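Local coordinates for protein uncharacterized esterase YxiM (Bacillus subtilis, PDB 2O14) that is uncharacterised but probably hydrolyses esters, as a member of the GDSL lipolytic family, and carries a manganese-binding galactose-binding-like domain, at residues Val32-Arg37 with Asp65-Leu70; Asn78-Asp83 with Ser148-Lys153. All coordinates share one frame; numbering follows the deposited sequence.

Overall arrangement
Both contacts belong to the galactose-binding-like β-domain in the first part of the chain, away from the residues assigned as catalytic by similarity. The centres of contact 1 and contact 2 lie about 11 Å apart. Both segments of contact 1 precede those of contact 2 in the chain, and strands 65-69 and 80-83 are consecutive. Strand 146-156, used by contact 2, pairs antiparallel with strand 65-69, used by contact 1, and the probable hydrogen bond from S148 OG to D65 O ties them directly. Contact 1 thus packs a loop beside the manganese site at one sheet, whereas contact 2 joins that sheet to the five-stranded antiparallel sheet facing it, as expected of a β-sandwich.

Contact 1 (Val32-Arg37 with Asp65-Leu70); sequences VRASDR and DAVEFL. With MN (manganese (II) ion), chain B.
Close to the manganese site of the β-domain, V67 of strand 65-69 packs on the type I turn R33-D36, which follows strand 30-32. The evidence is one methyl group: V67 CG1 lies 3.8 Å from A34 N and 4.1 Å from A34 CB, so it meets the start of the turn at backbone and side chain together. With chi1 at -76°, CG1 stands anti to the carbonyl carbon of V67 and is the branch turned to the loop; it also lies 4.2 Å from V32 O. The contact is buried, small in area, and rests on van der Waals contact, with no polar bond between the segments.

The turn is closed twice within itself. D36 N bonds R33 O at 2.9 Å, while R33 N gives D36 OD2 a nearly straight bond (2.7 Å, 170°) that arrives 42° out of the carboxylate plane. A34 N is held separately, by D54 OD1.

Two residues before V67 and on the same face of the strand, D65 chelates the manganese ion through both carboxylate oxygens, OD1 at 2.3 Å and OD2 at 2.4 Å from the metal. Two waters, D19 and S24 also contribute to this site.

Strand 65-69 runs between strands 52-56 and 146-156, antiparallel to each; V67 also touches L147 and F20, and V32 bonds through its backbone to D19 and G21, beside strand 15-20.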
loop_
_atom_site.group_PDB
_atom_site.type_symbol
_atom_site.label_atom_id
_atom_site.label_comp_id
_atom_site.label_asym_id
_atom_site.label_seq_id
_atom_site.Cartn_x
_atom_site.Cartn_y
_atom_site.Cartn_z
ATOM N N VAL A 32 23.105 12.550 7.632
ATOM C CA VAL A 32 22.771 11.904 8.895
ATOM C C VAL A 32 23.404 10.522 8.909
ATOM O O VAL A 32 23.112 9.663 8.072
ATOM C CB VAL A 32 21.255 11.770 9.098
ATOM C CG1 VAL A 32 20.974 11.207 10.488
ATOM C CG2 VAL A 32 20.587 13.119 8.926
ATOM N N ARG A 33 24.278 10.336 9.885
ATOM C CA ARG A 33 25.045 9.115 10.079
ATOM C C ARG A 33 24.343 8.246 11.132
ATOM O O ARG A 33 23.608 8.764 11.971
ATOM C CB ARG A 33 26.436 9.555 10.540
ATOM C CG ARG A 33 27.476 8.505 10.784
ATOM C CD ARG A 33 28.684 9.206 11.399
ATOM N NE ARG A 33 29.196 10.259 10.523
ATOM C CZ ARG A 33 30.207 10.098 9.675
ATOM N NH1 ARG A 33 30.824 8.925 9.593
ATOM N NH2 ARG A 33 30.592 11.105 8.900
ATOM N N ALA A 34 24.571 6.937 11.089
ATOM C CA ALA A 34 23.943 6.023 12.045
ATOM C C ALA A 34 24.235 6.359 13.503
ATOM O O ALA A 34 23.409 6.082 14.378
ATOM C CB ALA A 34 24.366 4.586 11.761
ATOM N N SER A 35 25.402 6.943 13.773
ATOM C CA SER A 35 25.760 7.292 15.148
ATOM C C SER A 35 25.216 8.652 15.578
ATOM O O SER A 35 25.461 9.091 16.694
ATOM C CB SER A 35 27.284 7.271 15.336
ATOM O OG SER A 35 27.907 8.333 14.633
ATOM N N ASP A 36 24.493 9.333 14.694
ATOM C CA ASP A 36 23.930 10.627 15.059
ATOM C C ASP A 36 22.706 10.395 15.939
ATOM O O ASP A 36 21.598 10.178 15.444
ATOM C CB ASP A 36 23.527 11.437 13.820
ATOM C CG ASP A 36 24.727 11.985 13.054
ATOM O OD1 ASP A 36 25.761 12.299 13.683
ATOM O OD2 ASP A 36 24.631 12.123 11.819
ATOM N N ARG A 37 22.921 10.420 17.250
ATOM C CA ARG A 37 21.846 10.223 18.212
ATOM C C ARG A 37 20.906 11.422 18.164
ATOM O O ARG A 37 21.345 12.554 17.920
ATOM C CB ARG A 37 22.435 10.086 19.621
ATOM C CG ARG A 37 21.409 9.943 20.742
ATOM C CD ARG A 37 22.097 9.974 22.093
ATOM N NE ARG A 37 23.072 8.894 22.217
ATOM C CZ ARG A 37 22.753 7.613 22.375
ATOM N NH1 ARG A 37 21.478 7.244 22.435
ATOM N NH2 ARG A 37 23.712 6.699 22.467
ATOM N N ASP A 65 24.758 5.847 -0.481
ATOM C CA ASP A 65 24.955 5.360 0.882
ATOM C C ASP A 65 23.645 5.341 1.662
ATOM O O ASP A 65 22.643 5.898 1.213
ATOM C CB ASP A 65 26.001 6.215 1.611
ATOM C CG ASP A 65 25.661 7.699 1.616
ATOM O OD1 ASP A 65 24.588 8.084 1.108
ATOM O OD2 ASP A 65 26.474 8.490 2.134
ATOM N N ALA A 66 23.655 4.703 2.829
ATOM C CA ALA A 66 22.447 4.607 3.637
ATOM C C ALA A 66 22.725 4.129 5.051
ATOM O O ALA A 66 23.867 3.890 5.425
ATOM C CB ALA A 66 21.462 3.649 2.964
ATOM N N VAL A 67 21.659 4.023 5.837
ATOM C CA VAL A 67 21.743 3.510 7.197
ATOM C C VAL A 67 20.855 2.278 7.175
ATOM O O VAL A 67 19.870 2.233 6.430
ATOM C CB VAL A 67 21.177 4.493 8.254
ATOM C CG1 VAL A 67 22.170 5.624 8.511
ATOM C CG2 VAL A 67 19.843 5.042 7.787
ATOM N N GLU A 68 21.210 1.275 7.964
ATOM C CA GLU A 68 20.416 0.056 8.034
ATOM C C GLU A 68 19.784 -0.091 9.414
ATOM O O GLU A 68 20.451 0.083 10.434
ATOM C CB GLU A 68 21.286 -1.165 7.756
ATOM C CG GLU A 68 20.503 -2.454 7.745
ATOM C CD GLU A 68 21.359 -3.650 7.414
ATOM O OE1 GLU A 68 22.505 -3.453 6.952
ATOM O OE2 GLU A 68 20.877 -4.786 7.606
ATOM N N PHE A 69 18.494 -0.390 9.443
ATOM C CA PHE A 69 17.804 -0.579 10.712
ATOM C C PHE A 69 18.000 -2.037 11.116
ATOM O O PHE A 69 17.462 -2.944 10.474
ATOM C CB PHE A 69 16.321 -0.260 10.552
ATOM C CG PHE A 69 16.041 1.198 10.306
ATOM C CD1 PHE A 69 15.596 2.019 11.336
ATOM C CD2 PHE A 69 16.229 1.754 9.041
ATOM C CE1 PHE A 69 15.337 3.375 11.110
ATOM C CE2 PHE A 69 15.972 3.108 8.806
ATOM C CZ PHE A 69 15.526 3.916 9.841
ATOM N N LEU A 70 18.783 -2.249 12.170
ATOM C CA LEU A 70 19.077 -3.587 12.673
ATOM C C LEU A 70 17.940 -4.122 13.545
ATOM O O LEU A 70 17.750 -5.330 13.673
ATOM C CB LEU A 70 20.389 -3.569 13.457
ATOM C CG LEU A 70 21.599 -3.102 12.645
ATOM C CD1 LEU A 70 22.851 -3.144 13.515
ATOM C CD2 LEU A 70 21.767 -3.987 11.425
HETATM MN MN MN B . 25.104 10.310 1.486
HETATM O O HOH W 1 24.887 10.761 3.776
HETATM O O HOH W 2 25.455 10.280 -0.645
#

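Contact 2 (Asn78-Asp83 with Ser148-Lys153); sequences NTFNVD and SALKIK
F80 and V82 of strand 80-83 project across the interior of the domain onto L150 and I152 of strand 146-156, which belongs to the opposing sheet. Facing CA atoms are 10.4 Å apart for F80 and L150, too far for backbone pairing, so the evidence points to the face-to-face sheet packing of a β-sandwich, consistent with the galactose-binding-like fold.

Traced outward, F80 begins with CG anti to its backbone N (chi1 163°), and this carries the ring toward the other sheet. CB and CG stay behind, more than 4.5 Å from every atom of 148-153, as do CD1 and CE1 on the far side of the ring. The near side makes the contact: CD2 and CE2 each sit 3.8 Å from L150 CD1, so the methyl straddles that ring bond. It comes obliquely, and the two side chains lie alongside, running opposite ways. CZ, at the end of the ring, is again farther off, 4.9 Å from L150 CD1. Around the same ring, F18, F20 and F46 are set edge-to-face.

Two residues further along each strand, V82 and I152 meet end on, with V82 CG1 and I152 CD1 4.0 Å apart. Just before strand 80-83, T79 OG1 donates to N81 OD1 over 2.7 Å, in the carbonyl plane; that oxygen also accepts from N133 ND2.

Strand 80-83 lies between strands 44-46 and 131-138 in its sheet, and strand 146-156 pairs with strands 15-20, 65-69 and 87-95, with F18 of strand 15-20 touching both V82 and I152.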
loop_
_atom_site.group_PDB
_atom_site.type_symbol
_atom_site.label_atom_id
_atom_site.label_comp_id
_atom_site.label_asym_id
_atom_site.label_seq_id
_atom_site.Cartn_x
_atom_site.Cartn_y
_atom_site.Cartn_z
ATOM N N ASN A 78 13.622 1.895 17.499
ATOM C CA ASN A 78 14.765 2.125 16.623
ATOM C C ASN A 78 14.355 3.023 15.455
ATOM O O ASN A 78 14.401 2.606 14.296
ATOM C CB ASN A 78 15.289 0.795 16.068
ATOM C CG ASN A 78 16.641 0.945 15.381
ATOM O OD1 ASN A 78 16.976 0.191 14.464
ATOM N ND2 ASN A 78 17.430 1.907 15.837
ATOM N N THR A 79 13.961 4.254 15.751
ATOM C CA THR A 79 13.535 5.172 14.696
ATOM C C THR A 79 14.459 6.358 14.472
ATOM O O THR A 79 15.371 6.625 15.251
ATOM C CB THR A 79 12.156 5.779 15.009
ATOM O OG1 THR A 79 12.198 6.397 16.306
ATOM C CG2 THR A 79 11.068 4.709 14.974
ATOM N N PHE A 80 14.211 7.055 13.371
ATOM C CA PHE A 80 14.918 8.280 13.054
ATOM C C PHE A 80 13.867 9.297 13.479
ATOM O O PHE A 80 12.725 9.218 13.020
ATOM C CB PHE A 80 15.156 8.412 11.551
ATOM C CG PHE A 80 15.519 9.809 11.118
ATOM C CD1 PHE A 80 16.748 10.363 11.468
ATOM C CD2 PHE A 80 14.623 10.573 10.377
ATOM C CE1 PHE A 80 17.078 11.661 11.084
ATOM C CE2 PHE A 80 14.940 11.871 9.989
ATOM C CZ PHE A 80 16.171 12.416 10.343
ATOM N N ASN A 81 14.226 10.228 14.352
ATOM C CA ASN A 81 13.266 11.232 14.800
ATOM C C ASN A 81 13.610 12.593 14.232
ATOM O O ASN A 81 14.780 12.906 14.006
ATOM C CB ASN A 81 13.258 11.360 16.324
ATOM C CG ASN A 81 13.190 10.029 17.024
ATOM O OD1 ASN A 81 12.639 9.065 16.497
ATOM N ND2 ASN A 81 13.739 9.971 18.232
ATOM N N VAL A 82 12.576 13.394 14.004
ATOM C CA VAL A 82 12.752 14.744 13.509
ATOM C C VAL A 82 11.636 15.614 14.077
ATOM O O VAL A 82 10.452 15.355 13.858
ATOM C CB VAL A 82 12.744 14.804 11.952
ATOM C CG1 VAL A 82 11.515 14.101 11.400
ATOM C CG2 VAL A 82 12.778 16.259 11.492
ATOM N N ASP A 83 12.022 16.626 14.846
ATOM C CA ASP A 83 11.049 17.534 15.435
ATOM C C ASP A 83 10.487 18.412 14.324
ATOM O O ASP A 83 11.239 18.937 13.501
ATOM C CB ASP A 83 11.711 18.395 16.513
ATOM C CG ASP A 83 12.272 17.566 17.648
ATOM O OD1 ASP A 83 11.577 16.634 18.093
ATOM O OD2 ASP A 83 13.399 17.849 18.102
ATOM N N SER A 148 18.197 5.610 2.383
ATOM C CA SER A 148 19.200 6.498 1.791
ATOM C C SER A 148 18.876 7.972 1.956
ATOM O O SER A 148 19.773 8.786 2.135
ATOM C CB SER A 148 19.377 6.215 0.290
ATOM O OG SER A 148 20.201 5.088 0.055
ATOM N N ALA A 149 17.602 8.331 1.881
ATOM C CA ALA A 149 17.252 9.738 2.016
ATOM C C ALA A 149 15.802 9.986 2.373
ATOM O O ALA A 149 14.954 9.116 2.213
ATOM C CB ALA A 149 17.584 10.476 0.721
ATOM N N LEU A 150 15.532 11.192 2.857
ATOM C CA LEU A 150 14.181 11.601 3.197
ATOM C C LEU A 150 13.991 13.052 2.798
ATOM O O LEU A 150 14.900 13.872 2.955
ATOM C CB LEU A 150 13.918 11.494 4.698
ATOM C CG LEU A 150 13.672 10.143 5.360
ATOM C CD1 LEU A 150 13.338 10.374 6.840
ATOM C CD2 LEU A 150 12.524 9.426 4.664
ATOM N N LYS A 151 12.817 13.355 2.258
ATOM C CA LYS A 151 12.452 14.712 1.893
ATOM C C LYS A 151 11.117 14.917 2.589
ATOM O O LYS A 151 10.132 14.241 2.276
ATOM C CB LYS A 151 12.281 14.872 0.381
ATOM C CG LYS A 151 13.575 15.117 -0.375
ATOM C CD LYS A 151 13.277 15.510 -1.815
ATOM C CE LYS A 151 14.537 15.925 -2.555
ATOM N NZ LYS A 151 14.218 16.409 -3.933
ATOM N N ILE A 152 11.093 15.837 3.545
ATOM C CA ILE A 152 9.889 16.120 4.309
ATOM C C ILE A 152 9.417 17.547 4.031
ATOM O O ILE A 152 10.129 18.514 4.303
ATOM C CB ILE A 152 10.177 15.921 5.806
ATOM C CG1 ILE A 152 10.678 14.486 6.027
ATOM C CG2 ILE A 152 8.932 16.204 6.633
ATOM C CD1 ILE A 152 11.303 14.245 7.383
ATOM N N LYS A 153 8.212 17.671 3.483
ATOM C CA LYS A 153 7.660 18.976 3.148
ATOM C C LYS A 153 6.303 19.203 3.809
ATOM O O LYS A 153 5.429 18.337 3.772
ATOM C CB LYS A 153 7.521 19.092 1.628
ATOM C CG LYS A 153 7.291 20.511 1.142
ATOM C CD LYS A 153 7.113 20.585 -0.366
ATOM C CE LYS A 153 5.772 20.019 -0.798
ATOM N NZ LYS A 153 5.504 20.300 -2.239
#